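Side-chain contacts in N-terminus Plasma serine protease inhibitor (Homo sapiens, PDB 3DY0), which inhibits serine proteases in body fluids and secretions in a heparin-dependent manner, inactivating them irreversibly at their active-site serine: residues K134-N137 against D138-K142; Q76-L79 against Q80-Q84; L285-S288 against N289-T292; V34-S37 against M38-M42. One frame throughout, in Å; residues are numbered along the deposited sequence.

Interaction 1 (K134-N137 against D138-K142)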
# COMPACT_ATOMS: atom_id res chain seq x y z
N LYS A 134 -3.60 -0.52 -22.82
CA LYS A 134 -2.24 -0.89 -23.14
C LYS A 134 -1.27 0.22 -22.76
O LYS A 134 -0.23 -0.03 -22.15
CB LYS A 134 -2.11 -1.19 -24.64
CG LYS A 134 -0.70 -1.59 -25.06
CD LYS A 134 -0.64 -1.94 -26.53
CE LYS A 134 0.77 -2.31 -26.95
NZ LYS A 134 1.73 -1.20 -26.72
N GLN A 135 -1.62 1.46 -23.10
CA GLN A 135 -0.78 2.60 -22.78
C GLN A 135 -0.54 2.73 -21.28
O GLN A 135 0.60 2.82 -20.82
CB GLN A 135 -1.42 3.89 -23.31
CG GLN A 135 -0.77 5.16 -22.79
CD GLN A 135 -1.50 6.41 -23.23
OE1 GLN A 135 -2.71 6.39 -23.46
NE2 GLN A 135 -0.78 7.52 -23.34
N ILE A 136 -1.62 2.71 -20.51
CA ILE A 136 -1.51 2.85 -19.06
C ILE A 136 -0.91 1.63 -18.38
O ILE A 136 -0.06 1.76 -17.51
CB ILE A 136 -2.88 3.19 -18.45
CG1 ILE A 136 -3.38 4.52 -19.04
CG2 ILE A 136 -2.76 3.32 -16.93
CD1 ILE A 136 -4.80 4.87 -18.68
N ASN A 137 -1.35 0.43 -18.78
CA ASN A 137 -0.80 -0.78 -18.18
C ASN A 137 0.68 -0.93 -18.48
O ASN A 137 1.44 -1.40 -17.63
CB ASN A 137 -1.56 -2.03 -18.64
CG ASN A 137 -2.94 -2.14 -18.01
OD1 ASN A 137 -3.21 -1.54 -16.98
ND2 ASN A 137 -3.81 -2.93 -18.63
N ASP A 138 1.11 -0.55 -19.68
CA ASP A 138 2.52 -0.64 -20.03
C ASP A 138 3.33 0.33 -19.18
O ASP A 138 4.45 0.03 -18.77
CB ASP A 138 2.75 -0.31 -21.51
CG ASP A 138 2.37 -1.45 -22.44
OD1 ASP A 138 2.19 -2.59 -21.95
OD2 ASP A 138 2.25 -1.21 -23.66
N TYR A 139 2.75 1.51 -18.93
CA TYR A 139 3.42 2.52 -18.11
C TYR A 139 3.59 2.01 -16.69
O TYR A 139 4.68 2.10 -16.13
CB TYR A 139 2.59 3.82 -18.08
CG TYR A 139 3.11 4.85 -17.10
CD1 TYR A 139 4.20 5.67 -17.41
CD2 TYR A 139 2.50 5.02 -15.85
CE1 TYR A 139 4.67 6.62 -16.51
CE2 TYR A 139 2.96 5.98 -14.95
CZ TYR A 139 4.05 6.77 -15.28
OH TYR A 139 4.49 7.72 -14.38
N VAL A 140 2.52 1.48 -16.12
CA VAL A 140 2.57 0.95 -14.76
C VAL A 140 3.55 -0.22 -14.65
O VAL A 140 4.30 -0.32 -13.68
CB VAL A 140 1.18 0.50 -14.28
CG1 VAL A 140 1.28 -0.23 -12.95
CG2 VAL A 140 0.27 1.73 -14.14
N ALA A 141 3.55 -1.09 -15.66
CA ALA A 141 4.45 -2.23 -15.65
C ALA A 141 5.90 -1.75 -15.71
O ALA A 141 6.77 -2.29 -15.02
CB ALA A 141 4.16 -3.13 -16.84
N LYS A 142 6.17 -0.73 -16.52
CA LYS A 142 7.52 -0.20 -16.64
C LYS A 142 7.99 0.40 -15.32
O LYS A 142 9.10 0.12 -14.86
CB LYS A 142 7.57 0.87 -17.73
CG LYS A 142 8.95 1.50 -17.91
CD LYS A 142 8.90 2.67 -18.88
CE LYS A 142 10.26 3.34 -19.01
NZ LYS A 142 10.19 4.58 -19.84

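Interaction 2 (Q76-L79 against Q80-Q84)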
# COMPACT_ATOMS: atom_id res chain seq x y z
N GLN A 76 5.10 16.15 -0.97
CA GLN A 76 6.01 16.76 -1.93
C GLN A 76 7.45 16.52 -1.46
O GLN A 76 8.33 16.22 -2.26
CB GLN A 76 5.74 18.27 -2.02
CG GLN A 76 6.68 19.00 -2.97
CD GLN A 76 6.56 20.51 -2.85
OE1 GLN A 76 6.63 21.06 -1.76
NE2 GLN A 76 6.38 21.18 -3.98
N GLN A 77 7.68 16.65 -0.16
CA GLN A 77 9.01 16.44 0.40
C GLN A 77 9.45 15.00 0.18
O GLN A 77 10.59 14.73 -0.16
CB GLN A 77 9.00 16.76 1.90
CG GLN A 77 10.35 16.60 2.58
CD GLN A 77 10.26 16.80 4.09
OE1 GLN A 77 9.74 17.81 4.56
NE2 GLN A 77 10.77 15.83 4.84
N LEU A 78 8.52 14.06 0.39
CA LEU A 78 8.80 12.65 0.21
C LEU A 78 9.22 12.34 -1.22
O LEU A 78 10.21 11.65 -1.46
CB LEU A 78 7.57 11.82 0.58
CG LEU A 78 7.66 10.31 0.34
CD1 LEU A 78 8.81 9.71 1.13
CD2 LEU A 78 6.34 9.66 0.74
N LEU A 79 8.46 12.86 -2.18
CA LEU A 79 8.76 12.64 -3.59
C LEU A 79 10.11 13.25 -3.97
O LEU A 79 10.87 12.64 -4.72
CB LEU A 79 7.65 13.22 -4.46
CG LEU A 79 6.32 12.46 -4.36
CD1 LEU A 79 5.21 13.25 -5.03
CD2 LEU A 79 6.48 11.09 -5.02
N GLN A 80 10.40 14.44 -3.46
CA GLN A 80 11.66 15.10 -3.76
C GLN A 80 12.82 14.34 -3.14
O GLN A 80 13.89 14.22 -3.75
CB GLN A 80 11.64 16.55 -3.25
CG GLN A 80 10.65 17.44 -3.98
CD GLN A 80 10.62 18.86 -3.44
OE1 GLN A 80 9.88 19.71 -3.94
NE2 GLN A 80 11.43 19.12 -2.42
N GLU A 81 12.61 13.82 -1.94
CA GLU A 81 13.64 13.07 -1.24
C GLU A 81 13.99 11.81 -2.03
O GLU A 81 15.15 11.40 -2.09
CB GLU A 81 13.18 12.69 0.17
CG GLU A 81 13.29 13.82 1.18
CD GLU A 81 12.78 13.43 2.55
OE1 GLU A 81 12.98 14.22 3.51
OE2 GLU A 81 12.17 12.35 2.68
N LEU A 82 12.98 11.19 -2.63
CA LEU A 82 13.20 9.97 -3.40
C LEU A 82 13.88 10.24 -4.74
O LEU A 82 14.20 9.31 -5.47
CB LEU A 82 11.87 9.23 -3.61
CG LEU A 82 11.28 8.67 -2.32
CD1 LEU A 82 9.93 8.03 -2.60
CD2 LEU A 82 12.24 7.65 -1.72
N ASN A 83 14.09 11.52 -5.06
CA ASN A 83 14.76 11.87 -6.31
C ASN A 83 16.25 11.69 -6.09
O ASN A 83 17.04 11.69 -7.04
CB ASN A 83 14.45 13.31 -6.71
CG ASN A 83 13.07 13.46 -7.32
OD1 ASN A 83 12.70 12.72 -8.23
ND2 ASN A 83 12.31 14.43 -6.82
N GLN A 84 16.63 11.55 -4.83
CA GLN A 84 18.02 11.32 -4.46
C GLN A 84 18.17 9.80 -4.41
O GLN A 84 17.24 9.11 -3.99
CB GLN A 84 18.33 11.92 -3.09
O HOH W 1 10.48 10.82 -6.64

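Interaction 3 (L285-S288 against N289-T292)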
# COMPACT_ATOMS: atom_id res chain seq x y z
N LEU A 285 -14.65 4.10 5.37
CA LEU A 285 -13.83 5.10 6.04
C LEU A 285 -14.47 6.47 5.89
O LEU A 285 -13.84 7.50 6.15
CB LEU A 285 -12.41 5.12 5.46
CG LEU A 285 -11.43 4.07 6.01
CD1 LEU A 285 -11.89 2.67 5.63
CD2 LEU A 285 -10.04 4.35 5.47
N GLY A 286 -15.73 6.48 5.46
CA GLY A 286 -16.44 7.74 5.30
C GLY A 286 -16.19 8.46 3.99
O GLY A 286 -16.70 9.57 3.79
N ILE A 287 -15.42 7.86 3.09
CA ILE A 287 -15.13 8.48 1.80
C ILE A 287 -16.10 7.87 0.79
O ILE A 287 -15.87 6.77 0.27
CB ILE A 287 -13.68 8.20 1.37
CG1 ILE A 287 -12.73 8.77 2.42
CG2 ILE A 287 -13.41 8.84 0.01
CD1 ILE A 287 -11.27 8.43 2.19
N SER A 288 -17.18 8.59 0.51
CA SER A 288 -18.21 8.07 -0.39
C SER A 288 -18.70 8.99 -1.50
O SER A 288 -18.91 8.55 -2.63
CB SER A 288 -19.41 7.62 0.44
OG SER A 288 -20.03 8.73 1.08
N ASN A 289 -18.89 10.27 -1.19
CA ASN A 289 -19.42 11.21 -2.18
C ASN A 289 -18.67 11.28 -3.51
O ASN A 289 -19.29 11.40 -4.57
CB ASN A 289 -19.50 12.61 -1.56
CG ASN A 289 -20.63 12.75 -0.57
OD1 ASN A 289 -20.94 11.81 0.17
ND2 ASN A 289 -21.26 13.92 -0.56
N VAL A 290 -17.35 11.18 -3.46
CA VAL A 290 -16.55 11.27 -4.66
C VAL A 290 -16.87 10.19 -5.71
O VAL A 290 -16.56 10.35 -6.89
CB VAL A 290 -15.04 11.23 -4.30
CG1 VAL A 290 -14.65 9.83 -3.85
CG2 VAL A 290 -14.20 11.71 -5.47
N PHE A 291 -17.52 9.11 -5.27
CA PHE A 291 -17.88 8.01 -6.17
C PHE A 291 -19.32 8.09 -6.63
O PHE A 291 -19.82 7.16 -7.27
CB PHE A 291 -17.68 6.67 -5.45
CG PHE A 291 -16.29 6.47 -4.91
CD1 PHE A 291 -15.20 6.38 -5.76
CD2 PHE A 291 -16.08 6.36 -3.53
CE1 PHE A 291 -13.91 6.20 -5.26
CE2 PHE A 291 -14.79 6.17 -3.02
CZ PHE A 291 -13.71 6.09 -3.89
N THR A 292 -19.99 9.20 -6.33
CA THR A 292 -21.40 9.35 -6.69
C THR A 292 -21.65 10.49 -7.67
O THR A 292 -20.74 11.25 -8.00
CB THR A 292 -22.26 9.61 -5.44
OG1 THR A 292 -22.01 10.93 -4.95
CG2 THR A 292 -21.93 8.59 -4.35

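Interaction 4 (V34-S37 against M38-M42)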
# COMPACT_ATOMS: atom_id res chain seq x y z
N VAL A 34 0.89 4.05 1.50
CA VAL A 34 1.35 5.30 0.91
C VAL A 34 0.81 5.52 -0.51
O VAL A 34 0.49 6.65 -0.88
CB VAL A 34 2.90 5.39 0.90
CG1 VAL A 34 3.49 4.36 -0.03
CG2 VAL A 34 3.33 6.80 0.52
N SER A 35 0.69 4.45 -1.29
CA SER A 35 0.17 4.59 -2.64
C SER A 35 -1.27 5.10 -2.62
O SER A 35 -1.65 5.98 -3.40
CB SER A 35 0.20 3.24 -3.37
OG SER A 35 -0.40 3.36 -4.65
N ILE A 36 -2.07 4.53 -1.73
CA ILE A 36 -3.47 4.91 -1.62
C ILE A 36 -3.66 6.28 -0.99
O ILE A 36 -4.47 7.08 -1.47
CB ILE A 36 -4.26 3.83 -0.86
CG1 ILE A 36 -4.09 2.50 -1.60
CG2 ILE A 36 -5.73 4.22 -0.78
CD1 ILE A 36 -4.67 1.29 -0.88
N SER A 37 -2.91 6.56 0.08
CA SER A 37 -3.00 7.86 0.75
C SER A 37 -2.59 8.97 -0.21
O SER A 37 -3.22 10.02 -0.27
CB SER A 37 -2.09 7.89 1.97
OG SER A 37 -2.54 7.01 2.98
N MET A 38 -1.52 8.72 -0.97
CA MET A 38 -1.03 9.72 -1.91
C MET A 38 -2.10 9.94 -2.98
O MET A 38 -2.37 11.07 -3.38
CB MET A 38 0.30 9.27 -2.55
CG MET A 38 0.84 10.26 -3.58
SD MET A 38 2.59 10.02 -3.97
CE MET A 38 3.35 10.75 -2.51
N SER A 39 -2.74 8.86 -3.42
CA SER A 39 -3.79 8.98 -4.43
C SER A 39 -4.96 9.80 -3.92
O SER A 39 -5.51 10.63 -4.64
CB SER A 39 -4.28 7.59 -4.86
OG SER A 39 -3.26 6.87 -5.52
N LEU A 40 -5.35 9.56 -2.67
CA LEU A 40 -6.45 10.30 -2.07
C LEU A 40 -6.08 11.77 -1.87
O LEU A 40 -6.91 12.66 -2.04
CB LEU A 40 -6.85 9.66 -0.73
CG LEU A 40 -7.68 8.38 -0.86
CD1 LEU A 40 -7.83 7.72 0.50
CD2 LEU A 40 -9.06 8.72 -1.44
N ALA A 41 -4.82 12.02 -1.50
CA ALA A 41 -4.36 13.39 -1.31
C ALA A 41 -4.42 14.14 -2.64
O ALA A 41 -4.85 15.30 -2.69
CB ALA A 41 -2.94 13.39 -0.76
N MET A 42 -3.98 13.50 -3.72
CA MET A 42 -4.03 14.14 -5.03
C MET A 42 -5.48 14.38 -5.43
O MET A 42 -5.82 15.43 -5.98
CB MET A 42 -3.34 13.25 -6.08
CG MET A 42 -1.83 13.16 -5.89
SD MET A 42 -0.98 12.31 -7.23
CE MET A 42 -1.72 10.66 -7.10

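Interaction 1 (K134-N137 against D138-K142)
K134 and D138 form a salt bridge one helical turn apart. The lysine chain runs out straight, with CG anti to the backbone N (chi1 180°), and bends only at its last torsion, chi4 -60°. That final turn brings NZ back to D138 OD2 at 3.1 Å, nearly along the C-O axis of the carboxylate oxygen. The two side chains cross obliquely, and the aliphatic part also passes close, K134 CG lying 3.3 Å from D138 OD2. D138 has its CG beside the backbone N (chi1 -77°), a choice that folds the carboxylate back over the preceding turn. There OD2 comes within 3.1 Å of K134 O, which already accepts the backbone bond from D138 N at 2.9 Å. Two acceptors face each other in this spot, and the nearby ammonium group probably eases their repulsion. Both charged side chains lie at the solvent-exposed side of the helix. On its buried side I136 and V140 meet through their CG2 methyls at 4.4 Å, and V140 CG2 also lies 3.4 Å from I136 O. Polar ends that point off the helix find partners in the protein: N137 OD1 takes the N-H of L152, the Q135 amide bonds T124 and P123, and Y139 OH bonds D120. In the serpin fold, helix 129-143 is helix F, packed across the large sheet: I136 bears on I162 and V164 of strand 159-172 and V140 on V164, while Y139 meets the F98 ring of strand 90-99 edge-to-face.

Interaction 2 (Q76-L79 against Q80-Q84)
Q77 and E81, one turn apart, are joined by a hydrogen bond from Q77 NE2 to E81 OE1 of 3.0 Å. The bond is bent, with an N-H...O angle of 145°, and the donor stands above the carboxylate plane, 52° out of it; the amide and carboxylate planes are turned 56° against each other. E81 reaches this place because its CG lies beside the backbone N, so that the extended chain runs back over Q77 O, with CG 3.1 Å from it. On another side of the helix L78 CD1 touches L82 CD1 at 4.2 Å. This is the C-terminal end of helix 65-81, helix D of the serpin fold, where the chain leaves the helix through a type I turn from E81 to Q84. At this end L79 O accepts from a water at 2.7 Å, which also gives a weak bond to N83 OD1. Further out, R73 bonds Q77 OE1, which probably helps set which end of the amide faces E81, while Q76 NE2 is bonded to T115 O of helix 107-117. L78 and L82 rest on L93 of strand 90-99, and the buried L79 lies against Y117 and L118.

Interaction 3 (L285-S288 against N289-T292)
S288 O and F291 N close a tight turn with a hydrogen bond of 3.0 Å. The donor stands 44° out of the carbonyl plane, not on a lone pair. N289 O comes next and is gripped twice, by T292 N at 2.9 Å and by T292 OG1 at 2.8 Å. The hydroxyl sits in the carbonyl plane on a lone pair, placed there by a chi1 of 72° that sets OG1 between the backbone N and carbonyl carbon of T292; the same OG1 is bonded to H294 N. At the start of the turn the neighbouring N-H groups of S288 and N289 both go to Q54 OE1 of helix 49-58. S288 OG lies 3.3 Å from N289 OD1, at most a weak bond whose proton is not settled; N289 OD1 is also hydrogen-bonded outside the two segments. Apolar groups pack beside these bonds. V290 CG1 lies 3.6 Å above the plane of the F291 ring, over its centre, while I287 O meets the ring edge, 3.5 Å from F291 CE2. I287 and V290 run side by side, CG2 to CG1 at 4.2 Å. V290 also pairs through its backbone with V308. Successive bonds from F291 N to S288 O and from T292 N to N289 O mark a single 3-10 turn, set in the serpin connection between strands 259-277 and 307-319.

Interaction 4 (V34-S37 against M38-M42)
S35 and S39, with I36 and L40 beside them, make a buried contact between successive turns of helix 33-45, helix B at the centre of the serpin fold. This helix lies beneath the large sheet, at what is known in serpins as the shutter region, near strand 159-172 and strand 323-335, the latter inserted in the cleaved molecule. S35 carries its OG anti to the backbone N, at chi1 176°, and the hydroxyl leaves the helix to bond N165 OD1 and T330 OG1, tying the helix to both strands. I36 and L40 line another side: I36 CG2 meets L40 CD1 at 4.3 Å, and L40 CG stands 3.5 Å from I36 O. These two also lie against F12 of helix 12-23. The end of M38 leads off the helix toward L79 and Y117, while M38 CB stays 3.1 Å from V34 O. Backbone bonds follow the regular pattern, with L40 N to I36 O at 2.9 Å. At S35 the carbonyl oxygen does double duty. S39 has its OG beside the backbone N, at chi1 -66°, which turns the hydroxyl back along the helix. S35 O thus receives S39 N at 3.1 Å and S39 OG at 2.8 Å, the two donors arriving from opposite faces of the carbonyl plane.

How the interactions relate
Interaction 4 lies between two of the others and touches both. Toward interaction 2, L79 CG packs on M38 CE at 3.9 Å and L78 CD2 on V34 CG2 at 4.2 Å; toward interaction 3, I287 CD1 meets L40 CD1 at 3.9 Å. Its centre is 15 Å from each of theirs, while interactions 2 and 3 are 29 Å apart. Interaction 1 touches none of them. Its nearest atoms are about 9 Å from interaction 4, and strand 159-172 lies between: I136 meets I162 and V164, whereas V34, S39 and M42 of interaction 4 meet I167, N165 and M163 of the same strand. None of the four contains N213, K249 or K253, the residues of the glycan site.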